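Local coordinates for ABC transporter substrate-binding protein-branched chain amino acid transport (Streptococcus pneumoniae, PDB 4GNR) that binds isoleucine and probably other branched-chain amino acids, most likely delivering them to an ABC transporter for uptake, at residues A[31-36]-A[268-273]; A[130-135]-A[335-340]; A[148-153]-A[159-164]; A[182-187]-A[213-218]. All coordinates share one frame; numbering follows the deposited sequence. Where two conformers were deposited one is given.

Contact 1: residues A[31-36]-A[268-273]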
loop_
_atom_site.group_PDB
_atom_site.type_symbol
_atom_site.label_atom_id
_atom_site.label_comp_id
_atom_site.label_asym_id
_atom_site.label_seq_id
_atom_site.Cartn_x
_atom_site.Cartn_y
_atom_site.Cartn_z
ATOM N N ALA A 31 3.270 -11.782 -4.317
ATOM C CA ALA A 31 4.231 -11.871 -5.415
ATOM C C ALA A 31 4.683 -13.316 -5.637
ATOM O O ALA A 31 4.774 -13.782 -6.769
ATOM C CB ALA A 31 5.414 -10.950 -5.138
ATOM N N GLN A 32 4.988 -14.010 -4.548
ATOM C CA GLN A 32 5.455 -15.398 -4.681
ATOM C C GLN A 32 4.350 -16.299 -5.253
ATOM O O GLN A 32 4.639 -17.227 -6.016
ATOM C CB GLN A 32 5.965 -15.939 -3.347
ATOM C CG GLN A 32 6.645 -17.302 -3.503
ATOM C CD GLN A 32 7.943 -17.234 -4.296
ATOM O OE1 GLN A 32 8.851 -16.477 -3.942
ATOM N NE2 GLN A 32 8.062 -18.056 -5.329
ATOM N N LEU A 33 3.091 -16.045 -4.864
ATOM C CA LEU A 33 1.971 -16.822 -5.412
ATOM C C LEU A 33 1.935 -16.649 -6.940
ATOM O O LEU A 33 1.779 -17.623 -7.682
ATOM C CB LEU A 33 0.662 -16.384 -4.783
ATOM C CG LEU A 33 -0.601 -17.086 -5.278
ATOM C CD1 LEU A 33 -0.541 -18.580 -4.984
ATOM C CD2 LEU A 33 -1.837 -16.420 -4.693
ATOM N N ALA A 34 2.051 -15.410 -7.411
ATOM C CA ALA A 34 2.056 -15.153 -8.849
ATOM C C ALA A 34 3.221 -15.897 -9.522
ATOM O O ALA A 34 3.036 -16.521 -10.571
ATOM C CB ALA A 34 2.123 -13.665 -9.124
ATOM N N VAL A 35 4.430 -15.782 -8.951
ATOM C CA VAL A 35 5.585 -16.474 -9.536
ATOM C C VAL A 35 5.326 -17.982 -9.631
ATOM O O VAL A 35 5.589 -18.618 -10.643
ATOM C CB VAL A 35 6.873 -16.191 -8.753
ATOM C CG1 VAL A 35 7.968 -17.123 -9.210
ATOM C CG2 VAL A 35 7.269 -14.734 -8.915
ATOM N N ASP A 36 4.852 -18.558 -8.539
ATOM C CA ASP A 36 4.601 -20.010 -8.512
ATOM C C ASP A 36 3.644 -20.428 -9.610
ATOM O O ASP A 36 3.843 -21.454 -10.278
ATOM C CB ASP A 36 4.104 -20.439 -7.135
ATOM C CG ASP A 36 5.178 -20.340 -6.048
ATOM O OD1 ASP A 36 6.386 -20.189 -6.336
ATOM O OD2 ASP A 36 4.770 -20.502 -4.892
ATOM N N LEU A 268 -8.576 -14.455 -4.548
ATOM C CA LEU A 268 -8.980 -14.703 -3.162
ATOM C C LEU A 268 -8.934 -16.219 -2.895
ATOM O O LEU A 268 -8.397 -16.690 -1.888
ATOM C CB LEU A 268 -10.381 -14.130 -2.920
ATOM C CG LEU A 268 -10.968 -14.331 -1.522
ATOM C CD1 LEU A 268 -10.089 -13.693 -0.478
ATOM C CD2 LEU A 268 -12.394 -13.771 -1.455
ATOM N N ASP A 269 -9.539 -16.986 -3.805
ATOM C CA ASP A 269 -9.554 -18.448 -3.667
ATOM C C ASP A 269 -8.133 -19.039 -3.662
ATOM O O ASP A 269 -7.780 -19.850 -2.781
ATOM C CB ASP A 269 -10.360 -19.118 -4.801
ATOM C CG ASP A 269 -11.870 -18.839 -4.729
ATOM O OD1 ASP A 269 -12.347 -18.297 -3.703
ATOM O OD2 ASP A 269 -12.555 -19.160 -5.718
ATOM N N ALA A 270 -7.306 -18.584 -4.606
ATOM C CA ALA A 270 -5.953 -19.132 -4.742
ATOM C C ALA A 270 -5.086 -18.798 -3.527
ATOM O O ALA A 270 -4.301 -19.631 -3.069
ATOM C CB ALA A 270 -5.282 -18.645 -6.008
ATOM N N TYR A 271 -5.216 -17.582 -3.019
ATOM C CA TYR A 271 -4.431 -17.143 -1.868
ATOM C C TYR A 271 -4.863 -17.941 -0.626
ATOM O O TYR A 271 -4.023 -18.394 0.159
ATOM C CB TYR A 271 -4.585 -15.629 -1.698
ATOM C CG TYR A 271 -3.641 -15.008 -0.681
ATOM C CD1 TYR A 271 -2.496 -14.330 -1.099
ATOM C CD2 TYR A 271 -3.887 -15.089 0.684
ATOM C CE1 TYR A 271 -1.642 -13.733 -0.190
ATOM C CE2 TYR A 271 -3.040 -14.480 1.594
ATOM C CZ TYR A 271 -1.919 -13.804 1.147
ATOM O OH TYR A 271 -1.054 -13.183 2.017
ATOM N N ARG A 272 -6.171 -18.080 -0.432
ATOM C CA ARG A 272 -6.664 -18.880 0.680
ATOM C C ARG A 272 -6.161 -20.336 0.573
ATOM O O ARG A 272 -5.779 -20.928 1.599
ATOM C CB ARG A 272 -8.192 -18.862 0.706
ATOM C CG ARG A 272 -8.809 -17.562 1.177
ATOM C CD ARG A 272 -10.314 -17.550 0.984
ATOM N NE ARG A 272 -10.932 -16.428 1.693
ATOM C CZ ARG A 272 -12.226 -16.106 1.639
ATOM N NH1 ARG A 272 -13.034 -16.734 0.804
ATOM N NH2 ARG A 272 -12.679 -15.088 2.356
ATOM N N ALA A 273 -6.184 -20.912 -0.624
ATOM C CA ALA A 273 -5.740 -22.308 -0.769
ATOM C C ALA A 273 -4.244 -22.442 -0.483
ATOM O O ALA A 273 -3.791 -23.407 0.166
ATOM C CB ALA A 273 -6.076 -22.851 -2.146
#
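Leu-33 reaches across to helix 262-275 with a single methyl, CD2, which settles against the backbone at Ala-270 and Tyr-271. It lies 3.9 Å from Tyr-271 CA, and nearly as close to the two beta carbons: CD2 to Tyr-271 CB is 4.1 Å and to Ala-270 CB 4.3 Å. With CG trans to the backbone N (chi1 179°), the Leu-33 side chain points CD2 at helix 262-275. CD2 meets Tyr-271 at CA and CB and approaches the ring only obliquely; the ring goes on to Pro-279, Tyr-275 and Ala-283. Phe-267, Lys-274 and Tyr-275 of the same helix also touch Leu-33. At the outer margin Asp-36 makes a salt bridge to Lys-274 through OD2. Its OD1 takes a bond from Gln-32 NE2 (2.9 Å) that arrives from above the carboxylate plane, 45° out of it, and probably helps steady the charge. Beneath, Ala-31 and Ala-34 rest on helix 281-297, and Ala-31 on strand 7-14 as well: helices layered over a parallel sheet, as in a lobe of the periplasmic binding protein fold.

Contact 2: residues A[130-135]-A[335-340]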
loop_
_atom_site.group_PDB
_atom_site.type_symbol
_atom_site.label_atom_id
_atom_site.label_comp_id
_atom_site.label_asym_id
_atom_site.label_seq_id
_atom_site.Cartn_x
_atom_site.Cartn_y
_atom_site.Cartn_z
ATOM N N GLY A 130 -6.066 11.902 0.349
ATOM C CA GLY A 130 -6.531 13.001 1.217
ATOM C C GLY A 130 -7.840 13.615 0.753
ATOM O O GLY A 130 -8.690 13.989 1.567
ATOM N N LYS A 131 -8.000 13.725 -0.560
ATOM C CA LYS A 131 -9.232 14.272 -1.154
ATOM C C LYS A 131 -10.413 13.351 -0.879
ATOM O O LYS A 131 -11.493 13.800 -0.519
ATOM C CB LYS A 131 -9.067 14.466 -2.669
ATOM C CG LYS A 131 -8.128 15.560 -3.085
ATOM C CD LYS A 131 -7.836 15.510 -4.570
ATOM C CE LYS A 131 -6.876 16.561 -5.019
ATOM N NZ LYS A 131 -6.558 16.265 -6.426
ATOM N N ILE A 132 -10.190 12.050 -1.074
ATOM C CA ILE A 132 -11.242 11.067 -0.805
ATOM C C ILE A 132 -11.637 11.109 0.675
ATOM O O ILE A 132 -12.822 11.076 1.012
ATOM C CB ILE A 132 -10.788 9.680 -1.222
ATOM C CG1 ILE A 132 -10.817 9.576 -2.762
ATOM C CG2 ILE A 132 -11.666 8.611 -0.572
ATOM C CD1 ILE A 132 -10.165 8.275 -3.248
ATOM N N ILE A 133 -10.644 11.141 1.567
ATOM C CA ILE A 133 -10.951 11.185 2.991
ATOM C C ILE A 133 -11.781 12.441 3.310
ATOM O O ILE A 133 -12.777 12.376 4.030
ATOM C CB ILE A 133 -9.671 11.069 3.838
ATOM C CG1 ILE A 133 -9.069 9.657 3.691
ATOM C CG2 ILE A 133 -9.965 11.366 5.308
ATOM C CD1 ILE A 133 -7.635 9.522 4.208
ATOM N N SER A 134 -11.356 13.591 2.817
ATOM C CA SER A 134 -12.128 14.833 3.034
ATOM C C SER A 134 -13.571 14.703 2.524
ATOM O O SER A 134 -14.535 15.015 3.233
ATOM C CB SER A 134 -11.463 16.020 2.356
ATOM O OG SER A 134 -12.180 17.221 2.603
ATOM N N ASN A 135 -13.734 14.225 1.292
ATOM C CA ASN A 135 -15.086 14.077 0.743
ATOM C C ASN A 135 -15.939 13.113 1.568
ATOM O O ASN A 135 -17.113 13.362 1.823
ATOM C CB ASN A 135 -15.033 13.547 -0.705
ATOM C CG ASN A 135 -14.410 14.510 -1.704
ATOM O OD1 ASN A 135 -14.252 15.704 -1.439
ATOM N ND2 ASN A 135 -14.080 13.981 -2.886
ATOM N N ALA A 335 -10.478 2.816 -6.006
ATOM C CA ALA A 335 -10.343 2.912 -4.560
ATOM C C ALA A 335 -11.701 2.646 -3.920
ATOM O O ALA A 335 -12.757 2.929 -4.483
ATOM C CB ALA A 335 -9.820 4.279 -4.139
ATOM N N TYR A 336 -11.627 2.105 -2.716
ATOM C CA TYR A 336 -12.769 1.808 -1.893
ATOM C C TYR A 336 -12.588 2.388 -0.508
ATOM O O TYR A 336 -11.469 2.490 -0.001
ATOM C CB TYR A 336 -12.902 0.279 -1.671
ATOM C CG TYR A 336 -12.959 -0.512 -2.954
ATOM C CD1 TYR A 336 -11.798 -0.973 -3.541
ATOM C CD2 TYR A 336 -14.163 -0.799 -3.587
ATOM C CE1 TYR A 336 -11.804 -1.683 -4.718
ATOM C CE2 TYR A 336 -14.184 -1.510 -4.778
ATOM C CZ TYR A 336 -12.991 -1.955 -5.330
ATOM O OH TYR A 336 -12.956 -2.683 -6.502
ATOM N N MET A 337 -13.686 2.841 0.089
ATOM C CA MET A 337 -13.686 3.224 1.502
ATOM C C MET A 337 -14.337 2.012 2.188
ATOM O O MET A 337 -15.482 1.643 1.886
ATOM C CB MET A 337 -14.460 4.481 1.810
ATOM C CG MET A 337 -14.304 4.883 3.277
ATOM S SD MET A 337 -12.644 5.420 3.766
ATOM C CE MET A 337 -12.593 7.075 3.038
ATOM N N MET A 338 -13.584 1.386 3.082
ATOM C CA MET A 338 -14.008 0.213 3.825
ATOM C C MET A 338 -14.629 0.640 5.152
ATOM O O MET A 338 -14.132 1.538 5.805
ATOM C CB MET A 338 -12.782 -0.683 4.138
ATOM C CG MET A 338 -11.893 -0.957 2.942
ATOM S SD MET A 338 -12.662 -1.965 1.676
ATOM C CE MET A 338 -11.914 -3.551 2.009
ATOM N N THR A 339 -15.726 -0.017 5.527
ATOM C CA THR A 339 -16.407 0.174 6.810
ATOM C C THR A 339 -16.088 -1.074 7.655
ATOM O O THR A 339 -16.410 -2.197 7.253
ATOM C CB THR A 339 -17.924 0.247 6.647
ATOM O OG1 THR A 339 -18.263 1.418 5.899
ATOM C CG2 THR A 339 -18.629 0.317 8.024
ATOM N N MET A 340 -15.478 -0.855 8.815
ATOM C CA MET A 340 -15.079 -1.927 9.711
ATOM C C MET A 340 -15.721 -1.829 11.090
ATOM O O MET A 340 -15.722 -0.768 11.715
ATOM C CB MET A 340 -13.537 -1.928 9.860
ATOM C CG MET A 340 -12.992 -2.838 10.969
ATOM S SD MET A 340 -11.182 -2.847 11.092
ATOM C CE MET A 340 -10.745 -3.849 9.668
#
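No polar bond passes between Ile-132 and Met-337 or their neighbours; the shortest polar bond here is the helical one from Asn-135 N to Lys-131 O, 2.9 Å, and the contact itself is wholly apolar. Its main pair is Ile-132 CG2 and Met-337 CE, 4.0 Å apart. The methionine leaves the strand with CG trans to its backbone N, then curls at both chi2 (67°) and chi3 (75°), which brings its terminal methyl up against the helix. The two side chains slide past one another in opposite senses. The other branch of Ile-132 does separate work: CG1 holds CD1 out until it lies 4.1 Å from Ala-335 CB, two residues back along the strand on the same side. Ile-133 adds a looser touch, its CG1 at 4.4 Å from Met-337 CE. Val-351 of strand 344-351 continues the floor under Ile-132, while Ile-251 of strand 248-252 and Phe-164 of helix 155-167 take up Ile-133. Strand 335-341 bonds through its backbone to strands 248-252 and 344-351, on either side of it. The short axes pass 10.4 Å apart at 46°, an alpha helix laid over a mixed beta sheet in one lobe of a periplasmic binding protein fold.

Contact 3: residues A[148-153]-A[159-164]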
loop_
_atom_site.group_PDB
_atom_site.type_symbol
_atom_site.label_atom_id
_atom_site.label_comp_id
_atom_site.label_asym_id
_atom_site.label_seq_id
_atom_site.Cartn_x
_atom_site.Cartn_y
_atom_site.Cartn_z
ATOM N N LEU A 148 -7.509 15.976 13.361
ATOM C CA LEU A 148 -6.484 15.477 12.418
ATOM C C LEU A 148 -5.296 15.075 13.325
ATOM O O LEU A 148 -4.796 15.918 14.099
ATOM C CB LEU A 148 -6.109 16.524 11.379
ATOM C CG LEU A 148 -5.101 16.115 10.301
ATOM C CD1 LEU A 148 -5.549 14.856 9.528
ATOM C CD2 LEU A 148 -4.852 17.287 9.349
ATOM N N TYR A 149 -4.843 13.819 13.211
ATOM C CA TYR A 149 -3.781 13.256 14.102
ATOM C C TYR A 149 -2.831 12.511 13.189
ATOM O O TYR A 149 -3.158 11.449 12.692
ATOM C CB TYR A 149 -4.483 12.414 15.162
ATOM C CG TYR A 149 -3.636 11.919 16.321
ATOM C CD1 TYR A 149 -2.640 12.689 16.872
ATOM C CD2 TYR A 149 -3.985 10.765 16.984
ATOM C CE1 TYR A 149 -1.933 12.250 18.019
ATOM C CE2 TYR A 149 -3.301 10.331 18.119
ATOM C CZ TYR A 149 -2.282 11.076 18.632
ATOM O OH TYR A 149 -1.610 10.671 19.763
ATOM N N THR A 150 -1.636 13.055 13.023
ATOM C CA THR A 150 -0.724 12.581 11.988
ATOM C C THR A 150 0.669 12.180 12.429
ATOM O O THR A 150 1.233 12.767 13.365
ATOM C CB THR A 150 -0.552 13.803 10.967
ATOM O OG1 THR A 150 -1.829 14.277 10.533
ATOM C CG2 THR A 150 0.293 13.484 9.763
ATOM N N ASP A 151 1.223 11.181 11.728
ATOM C CA ASP A 151 2.605 10.703 11.967
ATOM C C ASP A 151 3.504 11.790 11.396
ATOM O O ASP A 151 3.743 11.854 10.191
ATOM C CB ASP A 151 2.849 9.366 11.254
ATOM C CG ASP A 151 4.258 8.808 11.455
ATOM O OD1 ASP A 151 5.113 9.495 12.084
ATOM O OD2 ASP A 151 4.475 7.656 10.947
ATOM N N ASN A 152 4.100 12.574 12.296
ATOM C CA ASN A 152 4.950 13.705 11.910
ATOM C C ASN A 152 6.345 13.274 11.467
ATOM O O ASN A 152 7.165 14.101 11.070
ATOM C CB ASN A 152 5.089 14.700 13.071
ATOM C CG ASN A 152 5.521 16.081 12.605
ATOM O OD1 ASN A 152 4.903 16.662 11.700
ATOM N ND2 ASN A 152 6.520 16.649 13.269
ATOM N N ALA A 153 6.618 11.978 11.546
ATOM C CA ALA A 153 7.925 11.441 11.157
ATOM C C ALA A 153 7.800 10.763 9.812
ATOM O O ALA A 153 8.683 10.031 9.367
ATOM C CB ALA A 153 8.390 10.437 12.191
ATOM N N GLY A 159 1.773 13.873 3.576
ATOM C CA GLY A 159 1.174 14.103 2.255
ATOM C C GLY A 159 -0.346 13.951 2.290
ATOM O O GLY A 159 -1.081 14.748 1.717
ATOM N N ILE A 160 -0.822 12.909 2.960
ATOM C CA ILE A 160 -2.263 12.715 3.109
ATOM C C ILE A 160 -2.851 13.904 3.907
ATOM O O ILE A 160 -3.869 14.479 3.537
ATOM C CB ILE A 160 -2.591 11.371 3.787
ATOM C CG1 ILE A 160 -2.138 10.211 2.900
ATOM C CG2 ILE A 160 -4.088 11.305 4.105
ATOM C CD1 ILE A 160 -2.428 8.845 3.493
ATOM N N ALA A 161 -2.188 14.268 5.001
ATOM C CA ALA A 161 -2.670 15.377 5.838
ATOM C C ALA A 161 -2.738 16.696 5.043
ATOM O O ALA A 161 -3.717 17.450 5.155
ATOM C CB ALA A 161 -1.809 15.531 7.070
ATOM N N LYS A 162 -1.696 16.971 4.257
ATOM C CA LYS A 162 -1.660 18.207 3.445
ATOM C C LYS A 162 -2.870 18.273 2.511
ATOM O O LYS A 162 -3.561 19.295 2.413
ATOM C CB LYS A 162 -0.347 18.308 2.662
ATOM C CG LYS A 162 -0.248 19.496 1.715
ATOM C CD LYS A 162 1.073 19.479 0.941
ATOM C CE LYS A 162 1.191 20.629 -0.047
ATOM N NZ LYS A 162 0.598 20.291 -1.364
ATOM N N SER A 163 -3.119 17.170 1.814
ATOM C CA SER A 163 -4.245 17.117 0.895
ATOM C C SER A 163 -5.592 17.241 1.622
ATOM O O SER A 163 -6.513 17.932 1.157
ATOM C CB SER A 163 -4.157 15.841 0.082
ATOM O OG SER A 163 -5.317 15.729 -0.710
ATOM N N PHE A 164 -5.705 16.555 2.753
ATOM C CA PHE A 164 -6.911 16.645 3.546
ATOM C C PHE A 164 -7.197 18.103 3.948
ATOM O O PHE A 164 -8.312 18.614 3.786
ATOM C CB PHE A 164 -6.819 15.779 4.805
ATOM C CG PHE A 164 -8.042 15.889 5.666
ATOM C CD1 PHE A 164 -9.164 15.114 5.410
ATOM C CD2 PHE A 164 -8.110 16.816 6.694
ATOM C CE1 PHE A 164 -10.309 15.251 6.152
ATOM C CE2 PHE A 164 -9.280 16.951 7.441
ATOM C CZ PHE A 164 -10.374 16.157 7.164
#
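Two first torsions aim the strand at the helix: Leu-148 sets CG trans to its backbone N (chi1 -177°), and Thr-150 turns CG2 trans to N, leaving OG1 opposite the carbonyl carbon (chi1 -53°). Both side chains then converge on one small target, Ala-161 CB. Thr-150 straddles it, with OG1 at 3.7 Å and CG2 at 4.0 Å from Ala-161 CB, a packing contact in which the hydroxyl finds no bond across the interface. From the neighbouring same-side position of the strand, Leu-148 CD2 comes to 4.2 Å from the same methyl. That CD2 is also shared with Phe-164, one helical turn on, whose CD2 lies 4.2 Å away; the leucine methyl approaches the ring obliquely. These are the first two elements of the beta-alpha-beta crossover formed by strand 145-151, helix 155-167 and strand 171-178, the repeating theme of a Rossmann-like lobe. The helix doubles back over the strand, the axes running at 152° and 9.1 Å apart, and the small alanine probably helps the backbones come so near: Thr-150 CA to Ala-161 CA is 7.0 Å. Phe-164 stacks on Tyr-168. Where the strand gives out, in the conformer given, Asp-151 OD1 accepts from Ala-153 N at 3.0 Å, as in an Asx turn, with the donor well above the carboxylate plane.

Contact 4: residues A[182-187]-A[213-218]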
loop_
_atom_site.group_PDB
_atom_site.type_symbol
_atom_site.label_atom_id
_atom_site.label_comp_id
_atom_site.label_asym_id
_atom_site.label_seq_id
_atom_site.Cartn_x
_atom_site.Cartn_y
_atom_site.Cartn_z
ATOM N N ASP A 182 6.154 5.437 18.410
ATOM C CA ASP A 182 5.433 5.734 19.641
ATOM C C ASP A 182 4.487 4.610 20.005
ATOM O O ASP A 182 3.878 3.992 19.133
ATOM C CB ASP A 182 4.557 6.999 19.526
ATOM C CG ASP A 182 5.340 8.301 19.497
ATOM O OD1 ASP A 182 6.564 8.326 19.769
ATOM O OD2 ASP A 182 4.678 9.346 19.253
ATOM N N THR A 183 4.319 4.399 21.307
ATOM C CA THR A 183 3.367 3.392 21.782
ATOM C C THR A 183 2.361 3.991 22.804
ATOM O O THR A 183 1.402 3.347 23.181
ATOM C CB THR A 183 4.047 2.161 22.360
ATOM O OG1 THR A 183 4.695 2.559 23.558
ATOM C CG2 THR A 183 5.041 1.525 21.360
ATOM N N ASP A 184 2.582 5.240 23.217
ATOM C CA ASP A 184 1.751 5.981 24.214
ATOM C C ASP A 184 1.149 7.203 23.530
ATOM O O ASP A 184 1.892 8.072 23.070
ATOM C CB ASP A 184 2.638 6.391 25.411
ATOM C CG ASP A 184 1.924 7.227 26.487
ATOM O OD1 ASP A 184 0.832 7.766 26.284
ATOM O OD2 ASP A 184 2.517 7.389 27.582
ATOM N N PHE A 185 -0.184 7.260 23.469
ATOM C CA PHE A 185 -0.927 8.365 22.820
ATOM C C PHE A 185 -1.893 9.044 23.804
ATOM O O PHE A 185 -2.791 9.775 23.412
ATOM C CB PHE A 185 -1.686 7.791 21.599
ATOM C CG PHE A 185 -0.763 7.043 20.650
ATOM C CD1 PHE A 185 -0.061 7.703 19.658
ATOM C CD2 PHE A 185 -0.562 5.668 20.788
ATOM C CE1 PHE A 185 0.829 6.988 18.834
ATOM C CE2 PHE A 185 0.319 4.974 19.967
ATOM C CZ PHE A 185 1.005 5.642 19.005
ATOM N N GLN A 186 -1.668 8.810 25.083
ATOM C CA GLN A 186 -2.585 9.275 26.121
ATOM C C GLN A 186 -2.819 10.763 26.210
ATOM O O GLN A 186 -3.958 11.226 26.295
ATOM C CB GLN A 186 -2.129 8.722 27.486
ATOM C CG GLN A 186 -2.175 7.217 27.581
ATOM C CD GLN A 186 -3.592 6.699 27.577
ATOM O OE1 GLN A 186 -4.339 6.945 28.518
ATOM N NE2 GLN A 186 -3.946 5.924 26.571
ATOM N N ALA A 187 -1.750 11.534 26.191
ATOM C CA ALA A 187 -1.895 12.991 26.336
ATOM C C ALA A 187 -2.722 13.607 25.235
ATOM O O ALA A 187 -3.618 14.424 25.493
ATOM C CB ALA A 187 -0.522 13.666 26.423
ATOM N N VAL A 213 -6.204 3.603 17.881
ATOM C CA VAL A 213 -7.590 3.127 17.956
ATOM C C VAL A 213 -7.840 2.443 19.312
ATOM O O VAL A 213 -8.833 2.687 19.985
ATOM C CB VAL A 213 -7.888 2.164 16.798
ATOM C CG1 VAL A 213 -9.220 1.462 17.029
ATOM C CG2 VAL A 213 -7.891 2.954 15.484
ATOM N N ASN A 214 -6.882 1.612 19.688
ATOM C CA ASN A 214 -6.943 0.876 20.935
ATOM C C ASN A 214 -7.128 1.777 22.153
ATOM O O ASN A 214 -7.961 1.542 23.040
ATOM C CB ASN A 214 -5.644 0.117 21.116
ATOM C CG ASN A 214 -5.654 -0.681 22.369
ATOM O OD1 ASN A 214 -5.144 -0.224 23.376
ATOM N ND2 ASN A 214 -6.390 -1.780 22.377
ATOM N N GLN A 215 -6.270 2.781 22.214
ATOM C CA GLN A 215 -6.283 3.746 23.313
ATOM C C GLN A 215 -7.464 4.719 23.265
ATOM O O GLN A 215 -8.020 5.091 24.310
ATOM C CB GLN A 215 -4.947 4.462 23.393
ATOM C CG GLN A 215 -3.832 3.501 23.814
ATOM C CD GLN A 215 -2.434 4.082 23.773
ATOM O OE1 GLN A 215 -2.207 5.221 24.169
ATOM N NE2 GLN A 215 -1.469 3.261 23.325
ATOM N N ALA A 216 -7.854 5.134 22.070
ATOM C CA ALA A 216 -8.985 6.057 21.917
ATOM C C ALA A 216 -10.262 5.394 22.401
ATOM O O ALA A 216 -10.995 5.938 23.237
ATOM C CB ALA A 216 -9.121 6.522 20.458
ATOM N N ARG A 217 -10.525 4.214 21.872
ATOM C CA ARG A 217 -11.725 3.468 22.253
ATOM C C ARG A 217 -11.668 3.128 23.744
ATOM O O ARG A 217 -12.677 3.194 24.451
ATOM C CB ARG A 217 -11.809 2.235 21.364
ATOM C CG ARG A 217 -11.937 2.550 19.861
ATOM C CD ARG A 217 -13.356 2.890 19.484
ATOM N NE ARG A 217 -13.513 3.175 18.035
ATOM C CZ ARG A 217 -13.585 4.380 17.454
ATOM N NH1 ARG A 217 -13.482 5.491 18.160
ATOM N NH2 ARG A 217 -13.806 4.463 16.155
ATOM N N GLY A 218 -10.472 2.796 24.234
ATOM C CA GLY A 218 -10.301 2.460 25.654
ATOM C C GLY A 218 -10.694 3.605 26.575
ATOM O O GLY A 218 -11.192 3.386 27.681
HETATM O O HOH W 1 -6.545 4.689 26.654
#
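The loop leading into helix 186-193 runs past the last turns of helix 206-218, Phe-185 CA and Gln-215 CA standing 7.1 Å apart, with Phe-185 at the N-cap position. Gln-215 spans that gap, its chain extended beyond CG (chi2 173°), and its amide grips the loop at both ends of Asp-184. NE2 donates to Thr-183 O at 2.9 Å, close to the plane of its own amide. OE1 accepts from Phe-185 N at 3.0 Å and from Gln-186 NE2 at 3.0 Å, the two donors arriving from opposite faces of the Gln-215 amide. The second bond is nearly straight (172°), and Gln-186 folds at chi2 to make it, crossing Gln-215 at about a right angle. A water continues the chain: it accepts from Gln-186 NE2 and donates to Gln-215 O. Phe-185 presents its ring edge to the glutamine amide, near the ring plane, with CD2 at 3.6 Å from Gln-215 NE2 and the ring and amide planes 49° apart, while the ring itself packs on Glu-208, Lys-211 and Ile-212. Asp-184 closes an Asx turn, OD1 receiving Gln-186 N at 3.0 Å almost in line with its C-O bond, which probably helps start helix 186-193. With a donor bond on one side and two acceptor bonds on the other, the Gln-215 amide has a fixed orientation: a flip would set nitrogen against N-H donors and oxygen against a carbonyl.

In the fold
Contacts 1 to 3 are buried, with no hydrogen bond across them: contacts 1 and 2 are apolar and contact 3 nearly so, one threonine hydroxyl meeting a methyl. Contact 4 lies at the surface and is held by hydrogen bonds through one glutamine amide and a water. Contact 1 stands apart, joining helices at the five-stranded sheet, 27 Å or more from the centres of the rest. The others gather round the seven-stranded sheet. Contacts 2 and 3 meet directly, Ser-134 CA lying 3.6 Å from Phe-164 CE1, so that helices 126-139 and 155-167 pack side by side. Contact 3 also reaches contact 4, Tyr-149 OH approaching Phe-185 CD1 to 3.3 Å. Small alanines mark the three buried contacts.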